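Local coordinates for protein ribosomal RNA methyltransferase, putative (Plasmodium falciparum, PDB 2PLW) that probably transfers a methyl group from S-adenosylmethionine to a uridine 2'-hydroxyl of ribosomal RNA, this chain being its FtsJ-like methyltransferase domain, at residues A[152-157]-A[187-192]; A[25-30]-A[108-113]; A[138-143]-A[165-170]. All blocks are in the same frame, centred on the assembly; numbering follows the deposited sequence.

Contact 1: residues A[152-157]-A[187-192]; sequences VKMYLG and REIYLV
The Tyr-190 ring takes Lys-153 on one face: CG of Lys-153 lies 4.2 Å from the Tyr-190 ring centroid, displaced toward the rim, in a CH-pi contact. The Tyr-155 ring has the carbonyl oxygen of Arg-187 at its edge, in the ring plane, while the Arg-187 guanidinium bears CD2 of Leu-156 on one face. Most of these residues lie on, or just beyond, an antiparallel strand pair of the Rossmann-like class I methyltransferase fold, in which strand 188-196 runs against both neighbours in an otherwise parallel sheet. Val-152 with Leu-191 and Met-154 with Ile-189 are hydrogen-bonded pairs, and beyond them Leu-156 N still reaches Arg-187 O at 2.8 Å.

Lys-153, the predicted proton acceptor, has CG anti to its backbone N (chi1 -170°), which lays CG over the tyrosine. The chain bends at chi3, and NZ forms a salt bridge with OD1 of Asp-113, the oxygen to which Tyr-190 OH is probably also hydrogen-bonded; the bridge from Lys-153 NZ to Glu-188 OE2 is long, at 4.0 Å. Long, partly apolar side chains suit this face: their carbons, such as CB and CG of Lys-153 against Tyr-190, make the packing contact while the polar ends reach onward.

The other face is apolar. Met-154 CG meets Ile-189 CD1 at 3.8 Å; Met-154 packs against helices 122-143 and 160-168, Ile-189 against Thr-160. The carboxylate plane of Glu-188 is turned 26° from the Tyr-155 ring, and CG of Glu-188 sits 3.4 Å from CD1 of Tyr-155.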
loop_
_atom_site.group_PDB
_atom_site.type_symbol
_atom_site.label_atom_id
_atom_site.label_comp_id
_atom_site.label_asym_id
_atom_site.label_seq_id
_atom_site.Cartn_x
_atom_site.Cartn_y
_atom_site.Cartn_z
ATOM N N VAL A 152 -5.349 -0.041 0.482
ATOM C CA VAL A 152 -4.808 -0.590 1.725
ATOM C C VAL A 152 -5.708 -1.700 2.250
ATOM O O VAL A 152 -6.937 -1.552 2.300
ATOM C CB VAL A 152 -4.587 0.522 2.786
ATOM C CG1 VAL A 152 -5.881 1.295 3.084
ATOM C CG2 VAL A 152 -3.947 -0.038 4.069
ATOM N N LYS A 153 -5.079 -2.806 2.627
ATOM C CA LYS A 153 -5.821 -3.926 3.220
ATOM C C LYS A 153 -6.083 -3.718 4.716
ATOM O O LYS A 153 -5.272 -3.127 5.425
ATOM C CB LYS A 153 -5.064 -5.239 2.982
ATOM C CG LYS A 153 -5.861 -6.495 3.339
ATOM C CD LYS A 153 -5.084 -7.764 2.979
ATOM C CE LYS A 153 -3.800 -7.988 3.725
ATOM N NZ LYS A 153 -3.088 -9.193 3.187
ATOM N N MET A 154 -7.219 -4.222 5.194
ATOM C CA MET A 154 -7.424 -4.299 6.644
ATOM C C MET A 154 -8.406 -5.412 6.959
ATOM O O MET A 154 -9.143 -5.864 6.052
ATOM C CB MET A 154 -7.947 -2.980 7.206
ATOM C CG MET A 154 -9.403 -2.668 6.845
ATOM S SD MET A 154 -10.049 -1.218 7.722
ATOM C CE MET A 154 -9.715 -1.655 9.436
ATOM N N TYR A 155 -8.411 -5.844 8.223
ATOM C CA TYR A 155 -9.484 -6.738 8.704
ATOM C C TYR A 155 -10.760 -5.945 8.838
ATOM O O TYR A 155 -10.801 -4.952 9.566
ATOM C CB TYR A 155 -9.138 -7.412 10.043
ATOM C CG TYR A 155 -8.079 -8.472 9.901
ATOM C CD1 TYR A 155 -8.292 -9.597 9.101
ATOM C CD2 TYR A 155 -6.847 -8.339 10.544
ATOM C CE1 TYR A 155 -7.299 -10.566 8.951
ATOM C CE2 TYR A 155 -5.853 -9.299 10.397
ATOM C CZ TYR A 155 -6.092 -10.408 9.602
ATOM O OH TYR A 155 -5.115 -11.365 9.457
ATOM N N LEU A 156 -11.805 -6.379 8.131
ATOM C CA LEU A 156 -13.098 -5.724 8.199
ATOM C C LEU A 156 -13.658 -5.811 9.609
ATOM O O LEU A 156 -13.546 -6.849 10.284
ATOM C CB LEU A 156 -14.090 -6.357 7.219
ATOM C CG LEU A 156 -15.545 -5.848 7.211
ATOM C CD1 LEU A 156 -15.692 -4.477 6.588
ATOM C CD2 LEU A 156 -16.457 -6.811 6.455
ATOM N N GLY A 157 -14.270 -4.723 10.042
ATOM C CA GLY A 157 -14.892 -4.713 11.361
ATOM C C GLY A 157 -15.476 -3.387 11.741
ATOM O O GLY A 157 -15.750 -2.541 10.895
ATOM N N ARG A 187 -12.370 -11.572 8.337
ATOM C CA ARG A 187 -12.467 -11.230 6.900
ATOM C C ARG A 187 -11.645 -9.976 6.564
ATOM O O ARG A 187 -11.537 -9.063 7.381
ATOM C CB ARG A 187 -13.924 -10.967 6.519
ATOM C CG ARG A 187 -14.797 -12.200 6.318
ATOM C CD ARG A 187 -16.144 -11.961 6.948
ATOM N NE ARG A 187 -17.101 -11.281 6.079
ATOM C CZ ARG A 187 -18.051 -10.451 6.514
ATOM N NH1 ARG A 187 -18.892 -9.894 5.653
ATOM N NH2 ARG A 187 -18.158 -10.163 7.813
ATOM N N GLU A 188 -11.088 -9.933 5.353
ATOM C CA GLU A 188 -10.264 -8.806 4.900
ATOM C C GLU A 188 -10.874 -8.079 3.717
ATOM O O GLU A 188 -11.535 -8.682 2.872
ATOM C CB GLU A 188 -8.874 -9.281 4.518
ATOM C CG GLU A 188 -7.952 -9.491 5.705
ATOM C CD GLU A 188 -6.656 -10.152 5.305
ATOM O OE1 GLU A 188 -6.624 -10.800 4.234
ATOM O OE2 GLU A 188 -5.665 -10.019 6.069
ATOM N N ILE A 189 -10.655 -6.767 3.665
ATOM C CA ILE A 189 -11.144 -5.950 2.563
ATOM C C ILE A 189 -9.996 -5.052 2.168
ATOM O O ILE A 189 -9.010 -4.965 2.907
ATOM C CB ILE A 189 -12.372 -5.065 2.943
ATOM C CG1 ILE A 189 -12.098 -4.202 4.196
ATOM C CG2 ILE A 189 -13.651 -5.912 3.152
ATOM C CD1 ILE A 189 -11.730 -2.761 3.869
ATOM N N TYR A 190 -10.123 -4.423 1.008
ATOM C CA TYR A 190 -9.234 -3.329 0.638
ATOM C C TYR A 190 -10.036 -2.044 0.570
ATOM O O TYR A 190 -11.160 -2.045 0.076
ATOM C CB TYR A 190 -8.546 -3.599 -0.704
ATOM C CG TYR A 190 -7.591 -4.765 -0.684
ATOM C CD1 TYR A 190 -6.243 -4.590 -0.321
ATOM C CD2 TYR A 190 -8.025 -6.050 -1.031
ATOM C CE1 TYR A 190 -5.353 -5.649 -0.318
ATOM C CE2 TYR A 190 -7.134 -7.131 -1.025
ATOM C CZ TYR A 190 -5.809 -6.924 -0.658
ATOM O OH TYR A 190 -4.958 -8.013 -0.659
ATOM N N LEU A 191 -9.453 -0.947 1.069
ATOM C CA LEU A 191 -10.002 0.382 0.850
ATOM C C LEU A 191 -9.270 0.941 -0.375
ATOM O O LEU A 191 -8.055 1.052 -0.365
ATOM C CB LEU A 191 -9.805 1.278 2.066
ATOM C CG LEU A 191 -10.486 0.780 3.355
ATOM C CD1 LEU A 191 -9.829 1.401 4.621
ATOM C CD2 LEU A 191 -11.982 1.054 3.323
ATOM N N VAL A 192 -10.026 1.187 -1.434
ATOM C CA VAL A 192 -9.498 1.685 -2.706
ATOM C C VAL A 192 -9.777 3.170 -2.820
ATOM O O VAL A 192 -10.941 3.598 -2.887
ATOM C CB VAL A 192 -10.139 0.917 -3.903
ATOM C CG1 VAL A 192 -9.559 1.434 -5.215
ATOM C CG2 VAL A 192 -9.869 -0.541 -3.760
HETATM O O HOH W 1 -3.782 -11.434 6.810
#

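Contact 2: residues A[25-30]-A[108-113]; sequences IILDIG and DIILSD. With SAM (S-adenosylmethionine), chain C.
Asp-108 turns CG beside its own backbone N, anti to the carbonyl carbon (chi1 -58°), and this sends its carboxylate across to the start of the neighbouring strand, where Ile-25 N donates to Asp-108 OD2 at 2.8 Å. The two strands, 24-29 and 107-112, are central parallel strands of the Rossmann-like sheet. The Ile-25 bond is almost perfectly straight, at 179°, and uses the anti lone pair of OD2. At the far end Asp-113 has CG anti to its backbone N, and its OD2 accepts the amino group of S-adenosylmethionine, SAM N, at 2.8 Å.

Between these two aspartates run the strands, whose C-terminal ends contribute Gly-30 and Asp-113 to the S-adenosylmethionine pocket. Backbone bonds step regularly from one to the other, for example Leu-27 N to Ile-109 O and Leu-111 N to Leu-27 O. Branched isoleucines suit such buried strands. Ile-26 and Ile-109 run next to each other on the face they share with Asp-28 and Leu-111, with CG1 of Ile-26 3.7 Å from CD1 of Ile-109. On the other face CD1 of Ile-29 meets CG2 of Ile-110 at 3.8 Å, under helix 122-143.

Gly-30 opens the glycine-rich loop of methyltransferase motif I. Its positive phi (72°) suits glycine, and the ribose O4' of S-adenosylmethionine lies where a CB would be. Asp-113 holds the methyl donor through OD2, while its other oxygen faces the predicted catalytic lysine. The carbonyl O of Gly-30 lies 3.0 Å from SAM CG, the methylene bonded to the sulfonium, a close carbon-to-oxygen approach.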
loop_
_atom_site.group_PDB
_atom_site.type_symbol
_atom_site.label_atom_id
_atom_site.label_comp_id
_atom_site.label_asym_id
_atom_site.label_seq_id
_atom_site.Cartn_x
_atom_site.Cartn_y
_atom_site.Cartn_z
ATOM N N ILE A 25 5.092 6.293 -10.510
ATOM C CA ILE A 25 5.940 5.754 -9.449
ATOM C C ILE A 25 4.993 4.961 -8.534
ATOM O O ILE A 25 3.982 5.481 -8.072
ATOM C CB ILE A 25 6.660 6.866 -8.687
ATOM C CG1 ILE A 25 7.622 7.612 -9.632
ATOM C CG2 ILE A 25 7.419 6.282 -7.504
ATOM C CD1 ILE A 25 8.439 8.735 -8.929
ATOM N N ILE A 26 5.358 3.720 -8.256
ATOM C CA ILE A 26 4.490 2.773 -7.532
ATOM C C ILE A 26 5.210 2.195 -6.313
ATOM O O ILE A 26 6.327 1.682 -6.407
ATOM C CB ILE A 26 4.049 1.628 -8.462
ATOM C CG1 ILE A 26 3.373 2.198 -9.712
ATOM C CG2 ILE A 26 3.045 0.698 -7.761
ATOM C CD1 ILE A 26 3.475 1.259 -10.895
ATOM N N LEU A 27 4.550 2.286 -5.161
ATOM C CA LEU A 27 5.079 1.734 -3.914
ATOM C C LEU A 27 4.192 0.607 -3.420
ATOM O O LEU A 27 2.985 0.756 -3.323
ATOM C CB LEU A 27 5.149 2.825 -2.846
ATOM C CG LEU A 27 5.570 2.376 -1.438
ATOM C CD1 LEU A 27 6.967 1.815 -1.432
ATOM C CD2 LEU A 27 5.475 3.538 -0.463
ATOM N N ASP A 28 4.825 -0.499 -3.048
ATOM C CA ASP A 28 4.145 -1.711 -2.646
ATOM C C ASP A 28 4.562 -1.977 -1.210
ATOM O O ASP A 28 5.707 -2.379 -0.972
ATOM C CB ASP A 28 4.605 -2.844 -3.564
ATOM C CG ASP A 28 4.021 -4.186 -3.194
ATOM O OD1 ASP A 28 2.918 -4.235 -2.629
ATOM O OD2 ASP A 28 4.699 -5.214 -3.458
ATOM N N ILE A 29 3.660 -1.702 -0.272
ATOM C CA ILE A 29 3.974 -1.829 1.149
ATOM C C ILE A 29 3.588 -3.224 1.615
ATOM O O ILE A 29 2.527 -3.733 1.226
ATOM C CB ILE A 29 3.228 -0.774 1.983
ATOM C CG1 ILE A 29 3.621 0.632 1.507
ATOM C CG2 ILE A 29 3.534 -0.980 3.508
ATOM C CD1 ILE A 29 2.898 1.735 2.251
ATOM N N GLY A 30 4.455 -3.832 2.424
ATOM C CA GLY A 30 4.276 -5.228 2.829
ATOM C C GLY A 30 4.569 -6.135 1.643
ATOM O O GLY A 30 3.765 -6.989 1.323
ATOM N N ASP A 108 2.891 7.998 -7.121
ATOM C CA ASP A 108 1.569 8.006 -7.742
ATOM C C ASP A 108 0.576 6.952 -7.272
ATOM O O ASP A 108 -0.643 7.188 -7.286
ATOM C CB ASP A 108 1.729 7.907 -9.253
ATOM C CG ASP A 108 2.572 9.019 -9.801
ATOM O OD1 ASP A 108 2.088 10.157 -9.797
ATOM O OD2 ASP A 108 3.742 8.772 -10.169
ATOM N N ILE A 109 1.094 5.782 -6.912
ATOM C CA ILE A 109 0.275 4.666 -6.502
ATOM C C ILE A 109 0.915 4.047 -5.284
ATOM O O ILE A 109 2.093 3.643 -5.324
ATOM C CB ILE A 109 0.145 3.595 -7.622
ATOM C CG1 ILE A 109 -0.374 4.226 -8.913
ATOM C CG2 ILE A 109 -0.740 2.460 -7.152
ATOM C CD1 ILE A 109 -0.160 3.333 -10.176
ATOM N N ILE A 110 0.166 4.038 -4.191
ATOM C CA ILE A 110 0.663 3.410 -2.976
ATOM C C ILE A 110 -0.282 2.270 -2.632
ATOM O O ILE A 110 -1.467 2.483 -2.423
ATOM C CB ILE A 110 0.795 4.420 -1.824
ATOM C CG1 ILE A 110 1.873 5.461 -2.151
ATOM C CG2 ILE A 110 1.169 3.694 -0.513
ATOM C CD1 ILE A 110 1.933 6.607 -1.089
ATOM N N LEU A 111 0.280 1.073 -2.596
ATOM C CA LEU A 111 -0.460 -0.154 -2.313
ATOM C C LEU A 111 0.039 -0.738 -0.996
ATOM O O LEU A 111 1.236 -0.714 -0.708
ATOM C CB LEU A 111 -0.232 -1.195 -3.417
ATOM C CG LEU A 111 -0.428 -0.726 -4.871
ATOM C CD1 LEU A 111 0.024 -1.769 -5.902
ATOM C CD2 LEU A 111 -1.885 -0.334 -5.135
ATOM N N SER A 112 -0.878 -1.277 -0.211
ATOM C CA SER A 112 -0.483 -2.017 0.969
ATOM C C SER A 112 -1.248 -3.322 1.087
ATOM O O SER A 112 -2.479 -3.335 1.185
ATOM C CB SER A 112 -0.667 -1.185 2.239
ATOM O OG SER A 112 -0.493 -2.010 3.361
ATOM N N ASP A 113 -0.486 -4.407 1.083
ATOM C CA ASP A 113 -0.997 -5.735 1.408
ATOM C C ASP A 113 -0.491 -6.153 2.795
ATOM O O ASP A 113 -0.514 -7.345 3.135
ATOM C CB ASP A 113 -0.524 -6.743 0.346
ATOM C CG ASP A 113 -1.302 -8.051 0.382
ATOM O OD1 ASP A 113 -2.527 -7.999 0.656
ATOM O OD2 ASP A 113 -0.681 -9.115 0.113
HETATM N N SAM C . 1.715 -8.716 -1.229
HETATM C CA SAM C . 2.833 -9.655 -0.875
HETATM C C SAM C . 3.237 -10.526 -2.065
HETATM O O SAM C . 2.473 -10.610 -3.027
HETATM O OXT SAM C . 4.314 -11.132 -2.117
HETATM C CB SAM C . 2.411 -10.520 0.319
HETATM C CG SAM C . 2.363 -9.634 1.563
HETATM S SD SAM C . 2.294 -10.518 3.133
HETATM C CE SAM C . 0.613 -11.148 3.006
HETATM C "C5'" SAM C . 2.102 -9.172 4.331
HETATM C "C4'" SAM C . 3.447 -8.502 4.618
HETATM O "O4'" SAM C . 3.196 -7.311 5.368
HETATM C "C3'" SAM C . 4.450 -9.341 5.447
HETATM O "O3'" SAM C . 5.571 -9.707 4.672
HETATM C "C2'" SAM C . 4.846 -8.415 6.607
HETATM O "O2'" SAM C . 6.220 -8.420 6.980
HETATM C "C1'" SAM C . 4.407 -7.059 6.085
HETATM N N9 SAM C . 4.172 -6.027 7.096
HETATM C C8 SAM C . 3.341 -6.067 8.197
HETATM N N7 SAM C . 3.406 -4.875 8.828
HETATM C C5 SAM C . 4.264 -4.082 8.134
HETATM C C6 SAM C . 4.706 -2.769 8.307
HETATM N N6 SAM C . 4.284 -2.029 9.322
HETATM N N1 SAM C . 5.591 -2.219 7.414
HETATM C C2 SAM C . 6.059 -2.942 6.332
HETATM N N3 SAM C . 5.614 -4.237 6.147
HETATM C C4 SAM C . 4.748 -4.794 7.043
#

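Contact 3: residues A[138-143]-A[165-170]; sequences HFMEQY and TYLKGM
Glu-141 and Met-170 bring the two backbones nearest, with their CA atoms still 8.7 Å apart, so side chains alone span the gap. Segment 138-143 is the last part of helix 122-143; segment 165-170 is the end of helix 160-168, which has left helical geometry by Met-170 (phi -131°). Both helices pack on the same face of the Rossmann-like sheet.

The side chains of Glu-141 and Met-170 cross at about a right angle. SD of Met-170 approaches the glutamate flank, 3.3 Å from OE2 and 3.5 Å from CG of Glu-141, while CE of Met-170 folds back over one face of the Tyr-166 ring, 3.6 Å above its plane. Deeper in, CE of Met-140 lies 4.3 Å from CD2 of Leu-167. Methionine suits both places because its unbranched chain can reach across a wide helix spacing.

Beside the methionine a water in the plane of the Tyr-166 ring, 2.9 Å from Tyr-166 OH, donates over a long 3.3 Å to Glu-141 OE1. The chemistry is therefore mixed: the Met-140/Leu-167 pair is sheet-side and wholly apolar, whereas Met-170 sits at the level of the Glu-141 carboxylate, its thioether against polar and aromatic groups, with Glu-141 OE2 also in a long, weak ion pair with Arg-199.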
loop_
_atom_site.group_PDB
_atom_site.type_symbol
_atom_site.label_atom_id
_atom_site.label_comp_id
_atom_site.label_asym_id
_atom_site.label_seq_id
_atom_site.Cartn_x
_atom_site.Cartn_y
_atom_site.Cartn_z
ATOM N N HIS A 138 -0.999 7.500 7.546
ATOM C CA HIS A 138 -0.203 8.656 7.942
ATOM C C HIS A 138 1.054 8.791 7.089
ATOM O O HIS A 138 1.417 9.891 6.689
ATOM C CB HIS A 138 0.166 8.522 9.416
ATOM C CG HIS A 138 0.904 9.705 9.946
ATOM N ND1 HIS A 138 0.273 10.875 10.310
ATOM C CD2 HIS A 138 2.228 9.905 10.148
ATOM C CE1 HIS A 138 1.178 11.747 10.721
ATOM N NE2 HIS A 138 2.370 11.183 10.632
ATOM N N PHE A 139 1.720 7.663 6.832
ATOM C CA PHE A 139 2.902 7.635 5.993
ATOM C C PHE A 139 2.510 7.986 4.533
ATOM O O PHE A 139 3.156 8.813 3.858
ATOM C CB PHE A 139 3.557 6.260 6.115
ATOM C CG PHE A 139 4.531 5.959 5.028
ATOM C CD1 PHE A 139 5.827 6.425 5.104
ATOM C CD2 PHE A 139 4.124 5.262 3.892
ATOM C CE1 PHE A 139 6.734 6.160 4.101
ATOM C CE2 PHE A 139 5.030 4.988 2.860
ATOM C CZ PHE A 139 6.333 5.437 2.970
ATOM N N MET A 140 1.418 7.387 4.066
ATOM C CA MET A 140 0.898 7.627 2.696
ATOM C C MET A 140 0.685 9.121 2.416
ATOM O O MET A 140 1.101 9.653 1.368
ATOM C CB MET A 140 -0.410 6.812 2.487
ATOM C CG MET A 140 -1.200 7.192 1.166
ATOM S SD MET A 140 -2.139 8.648 1.224
ATOM C CE MET A 140 -3.366 8.255 2.464
ATOM N N GLU A 141 0.052 9.807 3.361
ATOM C CA GLU A 141 -0.231 11.222 3.209
ATOM C C GLU A 141 1.003 12.058 2.917
ATOM O O GLU A 141 0.911 13.097 2.249
ATOM C CB GLU A 141 -0.843 11.757 4.489
ATOM C CG GLU A 141 -2.333 11.661 4.614
ATOM C CD GLU A 141 -2.817 12.728 5.570
ATOM O OE1 GLU A 141 -2.427 12.653 6.751
ATOM O OE2 GLU A 141 -3.521 13.675 5.128
ATOM N N GLN A 142 2.149 11.632 3.455
ATOM C CA GLN A 142 3.406 12.358 3.249
ATOM C C GLN A 142 3.939 12.180 1.855
ATOM O O GLN A 142 4.523 13.112 1.311
ATOM C CB GLN A 142 4.462 11.887 4.261
ATOM C CG GLN A 142 4.040 12.117 5.732
ATOM C CD GLN A 142 4.946 11.377 6.710
ATOM O OE1 GLN A 142 6.167 11.465 6.630
ATOM N NE2 GLN A 142 4.343 10.604 7.601
ATOM N N TYR A 143 3.709 10.996 1.274
ATOM C CA TYR A 143 4.414 10.591 0.036
ATOM C C TYR A 143 3.551 10.515 -1.215
ATOM O O TYR A 143 4.090 10.450 -2.305
ATOM C CB TYR A 143 5.184 9.267 0.240
ATOM C CG TYR A 143 6.398 9.506 1.120
ATOM C CD1 TYR A 143 7.559 10.027 0.572
ATOM C CD2 TYR A 143 6.346 9.246 2.488
ATOM C CE1 TYR A 143 8.681 10.304 1.376
ATOM C CE2 TYR A 143 7.478 9.524 3.322
ATOM C CZ TYR A 143 8.621 10.043 2.739
ATOM O OH TYR A 143 9.756 10.339 3.496
ATOM N N THR A 165 -14.475 6.850 5.938
ATOM C CA THR A 165 -14.900 8.251 5.992
ATOM C C THR A 165 -13.713 9.183 6.157
ATOM O O THR A 165 -13.629 10.257 5.545
ATOM C CB THR A 165 -15.926 8.450 7.094
ATOM O OG1 THR A 165 -17.101 7.725 6.725
ATOM C CG2 THR A 165 -16.257 9.926 7.273
ATOM N N TYR A 166 -12.759 8.745 6.960
ATOM C CA TYR A 166 -11.563 9.528 7.137
ATOM C C TYR A 166 -10.836 9.700 5.792
ATOM O O TYR A 166 -10.402 10.798 5.431
ATOM C CB TYR A 166 -10.665 8.839 8.167
ATOM C CG TYR A 166 -9.402 9.592 8.450
ATOM C CD1 TYR A 166 -9.430 10.900 8.924
ATOM C CD2 TYR A 166 -8.163 8.986 8.248
ATOM C CE1 TYR A 166 -8.240 11.597 9.193
ATOM C CE2 TYR A 166 -6.987 9.666 8.517
ATOM C CZ TYR A 166 -7.031 10.966 8.979
ATOM O OH TYR A 166 -5.833 11.603 9.233
ATOM N N LEU A 167 -10.736 8.616 5.033
ATOM C CA LEU A 167 -10.043 8.663 3.738
ATOM C C LEU A 167 -10.781 9.527 2.708
ATOM O O LEU A 167 -10.148 10.179 1.889
ATOM C CB LEU A 167 -9.818 7.244 3.205
ATOM C CG LEU A 167 -8.741 6.486 3.995
ATOM C CD1 LEU A 167 -8.854 4.994 3.782
ATOM C CD2 LEU A 167 -7.318 6.949 3.661
ATOM N N LYS A 168 -12.111 9.543 2.795
ATOM C CA LYS A 168 -12.956 10.375 1.935
ATOM C C LYS A 168 -12.681 11.845 2.173
ATOM O O LYS A 168 -13.048 12.699 1.367
ATOM C CB LYS A 168 -14.427 10.078 2.186
ATOM C CG LYS A 168 -14.902 8.776 1.583
ATOM C CD LYS A 168 -16.368 8.554 1.831
ATOM C CE LYS A 168 -16.843 7.307 1.124
ATOM N NZ LYS A 168 -18.325 7.183 1.300
ATOM N N GLY A 169 -12.015 12.152 3.284
ATOM C CA GLY A 169 -11.577 13.500 3.545
ATOM C C GLY A 169 -10.318 13.897 2.799
ATOM O O GLY A 169 -9.932 15.061 2.824
ATOM N N MET A 170 -9.665 12.956 2.123
ATOM C CA MET A 170 -8.478 13.328 1.382
ATOM C C MET A 170 -8.411 12.834 -0.065
ATOM O O MET A 170 -7.503 13.218 -0.799
ATOM C CB MET A 170 -7.203 13.030 2.179
ATOM C CG MET A 170 -6.928 11.610 2.485
ATOM S SD MET A 170 -5.724 11.545 3.862
ATOM C CE MET A 170 -6.725 10.866 5.158
HETATM O O HOH W 2 -3.271 10.249 8.789
#

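In the fold
Contacts 1 and 2 share one sheet, where strands 107-112 and 148-155 are neighbours; their centres are 15 Å apart, yet they meet at the predicted active site. Asp-113 OD1 of contact 2 lies 2.9 Å from Lys-153 NZ and 2.8 Å from Tyr-190 OH of contact 1, and the Lys-153 side chain is about 4 Å from the bound cofactor at nearest atoms. Contact 3 backs the sheet away from this chemistry, the Met-140 side chain being about 12 Å from the cofactor. Leu-167 CD1 packs 3.8 Å from Leu-191 CD1 of contact 1, and Phe-139 CE2 packs 3.7 Å from Leu-27 CD2 of contact 2.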